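CSP3 (Bacillus subtilis, PDB 5FIG) stores copper in the bacterial cytosol, probably binding many copper(I) ions through cysteines that line the inside of a four-helix bundle, and so protects against copper toxicity. Local coordinates at residues A7-C12 and A55-S60; A68-I73 and E101-M106; C77-G82 and A95-A100. One frame throughout, in Å; residues are numbered along the deposited sequence.

Interaction 1: residues A7-C12 and A55-S60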
loop_
_atom_site.group_PDB
_atom_site.type_symbol
_atom_site.label_atom_id
_atom_site.label_comp_id
_atom_site.label_asym_id
_atom_site.label_seq_id
_atom_site.Cartn_x
_atom_site.Cartn_y
_atom_site.Cartn_z
ATOM N N ALA B 7 -5.998 2.821 -20.343
ATOM C CA ALA B 7 -6.853 3.955 -19.999
ATOM C C ALA B 7 -7.336 4.004 -18.540
ATOM O O ALA B 7 -7.431 5.079 -17.882
ATOM C CB ALA B 7 -8.069 4.023 -20.943
ATOM N N CYS B 8 -7.745 2.850 -17.999
ATOM C CA CYS B 8 -8.228 2.792 -16.655
ATOM C C CYS B 8 -7.065 3.075 -15.683
ATOM O O CYS B 8 -7.229 3.788 -14.681
ATOM C CB CYS B 8 -8.808 1.414 -16.324
ATOM S SG CYS B 8 -9.595 1.317 -14.747
ATOM N N ILE B 9 -5.916 2.480 -15.976
ATOM C CA ILE B 9 -4.690 2.799 -15.222
ATOM C C ILE B 9 -4.456 4.286 -15.166
ATOM O O ILE B 9 -4.179 4.846 -14.120
ATOM C CB ILE B 9 -3.476 2.013 -15.734
ATOM C CG1 ILE B 9 -3.635 0.526 -15.381
ATOM C CG2 ILE B 9 -2.165 2.565 -15.160
ATOM C CD1 ILE B 9 -2.757 -0.411 -16.189
ATOM N N GLU B 10 -4.506 4.934 -16.311
ATOM C CA GLU B 10 -4.314 6.372 -16.332
ATOM C C GLU B 10 -5.290 7.134 -15.496
ATOM O O GLU B 10 -4.922 8.104 -14.869
ATOM C CB GLU B 10 -4.411 6.880 -17.758
ATOM C CG GLU B 10 -3.914 8.288 -18.031
ATOM C CD GLU B 10 -2.443 8.477 -17.752
ATOM O OE1 GLU B 10 -1.746 7.483 -17.412
ATOM O OE2 GLU B 10 -1.939 9.600 -17.942
ATOM N N ALA B 11 -6.554 6.760 -15.592
ATOM C CA ALA B 11 -7.576 7.400 -14.745
ATOM C C ALA B 11 -7.352 7.195 -13.262
ATOM O O ALA B 11 -7.541 8.122 -12.469
ATOM C CB ALA B 11 -8.945 6.939 -15.127
ATOM N N CYS B 12 -6.910 5.998 -12.877
ATOM C CA CYS B 12 -6.571 5.725 -11.479
ATOM C C CYS B 12 -5.363 6.560 -11.026
ATOM O O CYS B 12 -5.355 7.135 -9.908
ATOM C CB CYS B 12 -6.250 4.241 -11.252
ATOM S SG CYS B 12 -7.689 3.171 -11.344
ATOM N N ALA B 55 -3.105 -4.213 -9.419
ATOM C CA ALA B 55 -3.876 -5.362 -9.838
ATOM C C ALA B 55 -3.960 -5.489 -11.346
ATOM O O ALA B 55 -3.736 -6.561 -11.915
ATOM C CB ALA B 55 -5.283 -5.316 -9.267
ATOM N N MET B 56 -4.190 -4.358 -12.007
ATOM C CA MET B 56 -4.217 -4.361 -13.472
ATOM C C MET B 56 -2.864 -4.653 -14.097
ATOM O O MET B 56 -2.753 -5.447 -15.076
ATOM C CB MET B 56 -4.772 -3.054 -14.018
ATOM C CG MET B 56 -6.223 -2.882 -13.701
ATOM S SD MET B 56 -6.927 -1.339 -14.377
ATOM C CE MET B 56 -6.629 -0.189 -13.079
ATOM N N GLN B 57 -1.812 -4.081 -13.538
ATOM C CA GLN B 57 -0.486 -4.276 -14.105
ATOM C C GLN B 57 0.065 -5.684 -13.904
ATOM O O GLN B 57 0.908 -6.120 -14.668
ATOM C CB GLN B 57 0.487 -3.251 -13.530
ATOM C CG GLN B 57 0.180 -1.808 -14.003
ATOM C CD GLN B 57 1.141 -0.761 -13.417
ATOM O OE1 GLN B 57 1.741 -0.948 -12.366
ATOM N NE2 GLN B 57 1.235 0.373 -14.108
ATOM N N THR B 58 -0.349 -6.344 -12.828
ATOM C CA THR B 58 0.117 -7.663 -12.528
ATOM C C THR B 58 -0.846 -8.749 -12.987
ATOM O O THR B 58 -0.579 -9.923 -12.744
ATOM C CB THR B 58 0.362 -7.861 -11.013
ATOM O OG1 THR B 58 -0.879 -7.680 -10.301
ATOM C CG2 THR B 58 1.429 -6.922 -10.473
ATOM N N ASP B 59 -1.914 -8.381 -13.695
ATOM C CA ASP B 59 -2.920 -9.338 -14.176
ATOM C C ASP B 59 -3.464 -10.219 -13.024
ATOM O O ASP B 59 -3.536 -11.434 -13.092
ATOM C CB ASP B 59 -2.365 -10.219 -15.294
ATOM C CG ASP B 59 -2.056 -9.438 -16.575
ATOM O OD1 ASP B 59 -2.569 -8.319 -16.741
ATOM O OD2 ASP B 59 -1.306 -9.951 -17.433
ATOM N N SER B 60 -3.798 -9.540 -11.957
ATOM C CA SER B 60 -4.110 -10.244 -10.733
ATOM C C SER B 60 -5.502 -10.941 -10.905
ATOM O O SER B 60 -6.397 -10.440 -11.629
ATOM C CB SER B 60 -3.915 -9.237 -9.629
ATOM O OG SER B 60 -5.039 -8.519 -9.466
#
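A single methyl group, CE of M56, meets three side chains of helix 6-27 at once: it lies 3.7 Å from C8 SG, with I9 CG1 and C12 SG only slightly farther off. The M56 side chain runs out straight, SD anti to CA (chi2 -179°), which carries SD to within 3.8 Å of C8 SG, so two sulfurs of different kinds lie in van der Waals contact. The turn at the thioether (chi3 -89°) then swings CE in among C8, I9 and C12. The I9 and M56 side chains run alongside one another with opposed directions, and the far end of the isoleucine, CD1, reaches CG of Q57 at 3.9 Å. No hydrogen bond joins the two segments; the contact is buried and apolar.

It packs helix 6-27 against the C-terminal end of helix 36-57 within a four-helix bundle, next to the cysteine-lined interior. C8 and C12, one turn apart, also touch C103 and C99 of helix 89-107, while M56 also packs on M63 and C67 of helix 63-81. Helix 36-57 closes with a Schellman motif: D59, at positive phi, is the C-prime residue, and S60 N donates to A55 O at 3.0 Å. The amide of Q57 serves another interface, its OE1 accepting a hydrogen bond from N20 ND2 of the second subunit.

Interaction 2: residues A68-I73 and E101-M106; sequences ALCADI and EQCRSM
Segments 68-73 and 101-106 run antiparallel, their axes 8.0 Å apart at closest approach and their directions 156° apart, and the CA atoms of A71 and C103 are separated by 5.4 Å. They belong to helices 63-81 and 89-107 of the four-helix bundle, and the small side chains between them suit this close spacing: A71 CB rests against C103 CB at 3.8 Å. Toward the inside of the bundle C70 SG, anti to its backbone N, and C103 SG, anti to its carbonyl carbon, approach to 3.9 Å, a packing distance and not a disulfide. C103 also touches C8 and C12 of helix 6-27, and C70 touches C49 of helix 36-57, so the pair belongs to the set of inward cysteines that are probable copper ligands in the loaded protein.

The outer side is polar. R104 reaches across A71, whose CB sits over the centre of one guanidinium face, 3.4 Å above the plane, and forms a salt bridge with D72. NH1 has a second acidic partner in E75, on the same helix as D72, while D72 OD2 lies close to the like-charged E65 of the third subunit, a proximity the arginine would be expected to offset. The planes of carboxylate and guanidinium are turned 49° apart. OD1 of D72 accepts both hydrogen bonds of the bridge: a weak one from R104 NH1 at 3.1 Å, and one from R104 NH2 whose modelled length, 2.5 Å, is too short to be taken as exact.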
loop_
_atom_site.group_PDB
_atom_site.type_symbol
_atom_site.label_atom_id
_atom_site.label_comp_id
_atom_site.label_asym_id
_atom_site.label_seq_id
_atom_site.Cartn_x
_atom_site.Cartn_y
_atom_site.Cartn_z
ATOM N N ALA B 68 -13.961 -2.936 -9.238
ATOM C CA ALA B 68 -15.317 -2.629 -8.780
ATOM C C ALA B 68 -15.272 -1.889 -7.412
ATOM O O ALA B 68 -16.016 -0.926 -7.193
ATOM C CB ALA B 68 -16.165 -3.875 -8.703
ATOM N N LEU B 69 -14.406 -2.353 -6.502
ATOM C CA LEU B 69 -14.247 -1.673 -5.200
ATOM C C LEU B 69 -13.721 -0.261 -5.363
ATOM O O LEU B 69 -14.214 0.682 -4.732
ATOM C CB LEU B 69 -13.301 -2.481 -4.248
ATOM C CG LEU B 69 -12.930 -1.818 -2.940
ATOM C CD1 LEU B 69 -14.173 -1.559 -2.097
ATOM C CD2 LEU B 69 -11.962 -2.731 -2.192
ATOM N N CYS B 70 -12.734 -0.105 -6.235
ATOM C CA CYS B 70 -12.180 1.172 -6.521
ATOM C C CYS B 70 -13.277 2.123 -7.017
ATOM O O CYS B 70 -13.300 3.296 -6.606
ATOM C CB CYS B 70 -11.007 1.047 -7.501
ATOM S SG CYS B 70 -10.099 2.585 -7.803
ATOM N N ALA B 71 -14.158 1.635 -7.866
ATOM C CA ALA B 71 -15.229 2.503 -8.402
ATOM C C ALA B 71 -16.137 2.989 -7.286
ATOM O O ALA B 71 -16.510 4.151 -7.246
ATOM C CB ALA B 71 -16.033 1.792 -9.475
ATOM N N ASP B 72 -16.474 2.079 -6.375
ATOM C CA ASP B 72 -17.337 2.430 -5.237
ATOM C C ASP B 72 -16.722 3.498 -4.352
ATOM O O ASP B 72 -17.398 4.451 -3.959
ATOM C CB ASP B 72 -17.680 1.204 -4.413
ATOM C CG ASP B 72 -18.604 0.229 -5.136
ATOM O OD1 ASP B 72 -19.306 0.585 -6.096
ATOM O OD2 ASP B 72 -18.681 -0.937 -4.706
ATOM N N ILE B 73 -15.430 3.332 -4.027
ATOM C CA ILE B 73 -14.728 4.279 -3.171
ATOM C C ILE B 73 -14.551 5.624 -3.909
ATOM O O ILE B 73 -14.808 6.694 -3.323
ATOM C CB ILE B 73 -13.380 3.742 -2.710
ATOM C CG1 ILE B 73 -13.704 2.507 -1.851
ATOM C CG2 ILE B 73 -12.589 4.804 -1.974
ATOM C CD1 ILE B 73 -12.510 1.776 -1.356
ATOM N N GLU B 101 -16.064 5.596 -13.498
ATOM C CA GLU B 101 -16.553 5.112 -14.739
ATOM C C GLU B 101 -15.610 4.186 -15.491
ATOM O O GLU B 101 -16.006 3.161 -15.995
ATOM C CB GLU B 101 -16.953 6.307 -15.594
ATOM C CG GLU B 101 -17.526 5.915 -16.938
ATOM C CD GLU B 101 -19.039 5.626 -16.906
ATOM O OE1 GLU B 101 -19.741 5.591 -15.885
ATOM O OE2 GLU B 101 -19.564 5.340 -17.946
ATOM N N GLN B 102 -14.307 4.501 -15.488
ATOM C CA GLN B 102 -13.367 3.622 -16.137
ATOM C C GLN B 102 -13.272 2.278 -15.403
ATOM O O GLN B 102 -13.098 1.222 -16.017
ATOM C CB GLN B 102 -11.973 4.283 -16.180
ATOM C CG GLN B 102 -11.866 5.409 -17.215
ATOM C CD GLN B 102 -11.651 4.919 -18.646
ATOM O OE1 GLN B 102 -11.316 3.777 -18.907
ATOM N NE2 GLN B 102 -12.001 5.731 -19.574
ATOM N N CYS B 103 -13.269 2.355 -14.083
ATOM C CA CYS B 103 -13.193 1.113 -13.255
ATOM C C CYS B 103 -14.429 0.237 -13.448
ATOM O O CYS B 103 -14.298 -0.992 -13.463
ATOM C CB CYS B 103 -12.980 1.473 -11.788
ATOM S SG CYS B 103 -11.257 1.924 -11.450
ATOM N N ARG B 104 -15.603 0.846 -13.584
ATOM C CA ARG B 104 -16.851 0.052 -13.830
ATOM C C ARG B 104 -16.745 -0.710 -15.151
ATOM O O ARG B 104 -17.157 -1.864 -15.252
ATOM C CB ARG B 104 -18.119 0.946 -13.758
ATOM C CG ARG B 104 -18.433 1.376 -12.324
ATOM C CD ARG B 104 -19.787 1.689 -11.662
ATOM N NE ARG B 104 -19.486 0.843 -10.551
ATOM C CZ ARG B 104 -19.418 1.088 -9.246
ATOM N NH1 ARG B 104 -19.818 2.218 -8.674
ATOM N NH2 ARG B 104 -18.953 0.094 -8.498
ATOM N N SER B 105 -16.156 -0.073 -16.173
ATOM C CA SER B 105 -15.909 -0.750 -17.451
ATOM C C SER B 105 -14.947 -1.912 -17.313
ATOM O O SER B 105 -15.187 -2.967 -17.850
ATOM C CB SER B 105 -15.332 0.250 -18.454
ATOM O OG SER B 105 -16.270 1.297 -18.599
ATOM N N MET B 106 -13.855 -1.700 -16.579
ATOM C CA MET B 106 -12.861 -2.762 -16.336
ATOM C C MET B 106 -13.429 -3.917 -15.539
ATOM O O MET B 106 -13.128 -5.104 -15.803
ATOM C CB MET B 106 -11.694 -2.274 -15.539
ATOM C CG MET B 106 -10.631 -1.574 -16.252
ATOM S SD MET B 106 -9.846 -2.396 -17.645
ATOM C CE MET B 106 -9.424 -3.999 -17.083
#

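Interaction 3: residues C77-G82 and A95-A100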
loop_
_atom_site.group_PDB
_atom_site.type_symbol
_atom_site.label_atom_id
_atom_site.label_comp_id
_atom_site.label_asym_id
_atom_site.label_seq_id
_atom_site.Cartn_x
_atom_site.Cartn_y
_atom_site.Cartn_z
ATOM N N CYS B 77 -15.879 9.215 -2.672
ATOM C CA CYS B 77 -14.932 10.327 -2.514
ATOM C C CYS B 77 -15.362 11.530 -3.340
ATOM O O CYS B 77 -15.332 12.693 -2.886
ATOM C CB CYS B 77 -13.545 9.876 -2.898
ATOM S SG CYS B 77 -12.278 11.062 -2.460
ATOM N N GLY B 78 -15.745 11.254 -4.568
ATOM C CA GLY B 78 -16.264 12.329 -5.467
ATOM C C GLY B 78 -17.472 13.018 -4.909
ATOM O O GLY B 78 -17.609 14.241 -4.961
ATOM N N THR B 79 -18.415 12.231 -4.368
ATOM C CA THR B 79 -19.623 12.794 -3.763
ATOM C C THR B 79 -19.300 13.724 -2.586
ATOM O O THR B 79 -19.855 14.805 -2.473
ATOM C CB THR B 79 -20.609 11.638 -3.371
ATOM O OG1 THR B 79 -20.945 10.909 -4.563
ATOM C CG2 THR B 79 -21.876 12.154 -2.735
ATOM N N GLU B 80 -18.395 13.288 -1.713
ATOM C CA GLU B 80 -18.013 14.099 -0.567
ATOM C C GLU B 80 -17.168 15.313 -0.946
ATOM O O GLU B 80 -17.477 16.436 -0.532
ATOM C CB GLU B 80 -17.260 13.252 0.455
ATOM C CG GLU B 80 -16.889 13.981 1.730
ATOM C CD GLU B 80 -18.070 14.513 2.517
ATOM O OE1 GLU B 80 -19.234 14.034 2.359
ATOM O OE2 GLU B 80 -17.845 15.435 3.352
ATOM N N CYS B 81 -16.139 15.123 -1.759
ATOM C CA CYS B 81 -15.320 16.290 -2.187
ATOM C C CYS B 81 -16.157 17.281 -2.985
ATOM O O CYS B 81 -15.934 18.489 -2.934
ATOM C CB CYS B 81 -14.030 15.920 -2.899
ATOM S SG CYS B 81 -12.871 15.034 -1.813
ATOM N N GLY B 82 -17.130 16.767 -3.730
ATOM C CA GLY B 82 -17.978 17.610 -4.573
ATOM C C GLY B 82 -18.835 18.585 -3.795
ATOM O O GLY B 82 -19.445 19.470 -4.411
ATOM N N ALA B 95 -12.065 13.981 -11.123
ATOM C CA ALA B 95 -11.142 12.856 -11.349
ATOM C C ALA B 95 -11.698 11.587 -10.744
ATOM O O ALA B 95 -11.523 10.523 -11.306
ATOM C CB ALA B 95 -9.757 13.161 -10.796
ATOM N N CYS B 96 -12.346 11.703 -9.583
ATOM C CA CYS B 96 -12.973 10.531 -8.958
ATOM C C CYS B 96 -14.070 9.929 -9.816
ATOM O O CYS B 96 -14.141 8.712 -9.981
ATOM C CB CYS B 96 -13.524 10.899 -7.578
ATOM S SG CYS B 96 -12.306 11.094 -6.300
ATOM N N PHE B 97 -14.914 10.769 -10.364
ATOM C CA PHE B 97 -16.003 10.255 -11.165
ATOM C C PHE B 97 -15.507 9.631 -12.463
ATOM O O PHE B 97 -16.037 8.630 -12.915
ATOM C CB PHE B 97 -17.062 11.319 -11.379
ATOM C CG PHE B 97 -17.784 11.723 -10.108
ATOM C CD1 PHE B 97 -18.407 10.786 -9.302
ATOM C CD2 PHE B 97 -17.933 13.085 -9.791
ATOM C CE1 PHE B 97 -19.110 11.179 -8.162
ATOM C CE2 PHE B 97 -18.622 13.481 -8.643
ATOM C CZ PHE B 97 -19.195 12.534 -7.830
ATOM N N THR B 98 -14.477 10.227 -13.055
ATOM C CA THR B 98 -13.879 9.646 -14.230
ATOM C C THR B 98 -13.310 8.281 -13.947
ATOM O O THR B 98 -13.424 7.364 -14.742
ATOM C CB THR B 98 -12.798 10.612 -14.786
ATOM O OG1 THR B 98 -13.476 11.775 -15.250
ATOM C CG2 THR B 98 -12.007 9.954 -15.911
ATOM N N CYS B 99 -12.589 8.190 -12.834
ATOM C CA CYS B 99 -11.989 6.947 -12.446
ATOM C C CYS B 99 -13.077 5.888 -12.170
ATOM O O CYS B 99 -12.928 4.769 -12.624
ATOM C CB CYS B 99 -11.097 7.160 -11.246
ATOM S SG CYS B 99 -10.185 5.683 -10.818
ATOM N N ALA B 100 -14.150 6.263 -11.491
ATOM C CA ALA B 100 -15.219 5.314 -11.240
ATOM C C ALA B 100 -15.826 4.741 -12.496
ATOM O O ALA B 100 -15.974 3.544 -12.609
ATOM C CB ALA B 100 -16.304 5.951 -10.400
#
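The phenyl ring of F97 lies over the backbone of G78, with CA of the glycine on one face of the ring, offset toward the rim. This is a CH-pi contact: G78 CA is 4.2 Å from the ring centroid and 25° off its normal. F97 CG is anti to its carbonyl carbon (chi1 -66°), and from there the ring extends to G78. Its leading atom, CZ, presses on the peptide that follows, 3.4 Å from G78 C, and T79 OG1 lies near the same end of the ring while bonding back to E75 O in its own helix. The absence of a side chain at G78 is what lets the aromatic come so near, and it permits the CA atoms of G78 and C96 to lie 5.1 Å apart.

Beside the ring, deeper in the bundle, C96 CB packs on G78 CA at 3.7 Å. C96 SG meets both CB and SG of C77, each at 3.8 Å, and touches C15 and C19 of helix 6-27 as well. C81, one turn beyond C77, is disulfide-bonded to C38 of helix 36-57. Helices 63-81 and 89-107 thus form an antiparallel helical hairpin of the four-helix bundle, with cysteines facing the interior that probably takes up copper.

Interactions 2 and 3 join the same two helices, 63-81 and 89-107, and interaction 3 is nested inside the loop that interaction 2 closes; interaction 1 joins the other two helices and lies on the opposite side of the chain's centre from interaction 3. Interaction 1 meets both others through sulfur, as where C12 SG lies 3.6 Å from C99 SG of segment 95-100, whereas interactions 2 and 3 touch through A71 CB and A100 O. Their margins differ: interaction 1 is buried and apolar throughout, interaction 2 has a partly exposed charged pair, and interaction 3 an exposed aromatic ring. Interactions 1 and 2 also touch the third subunit.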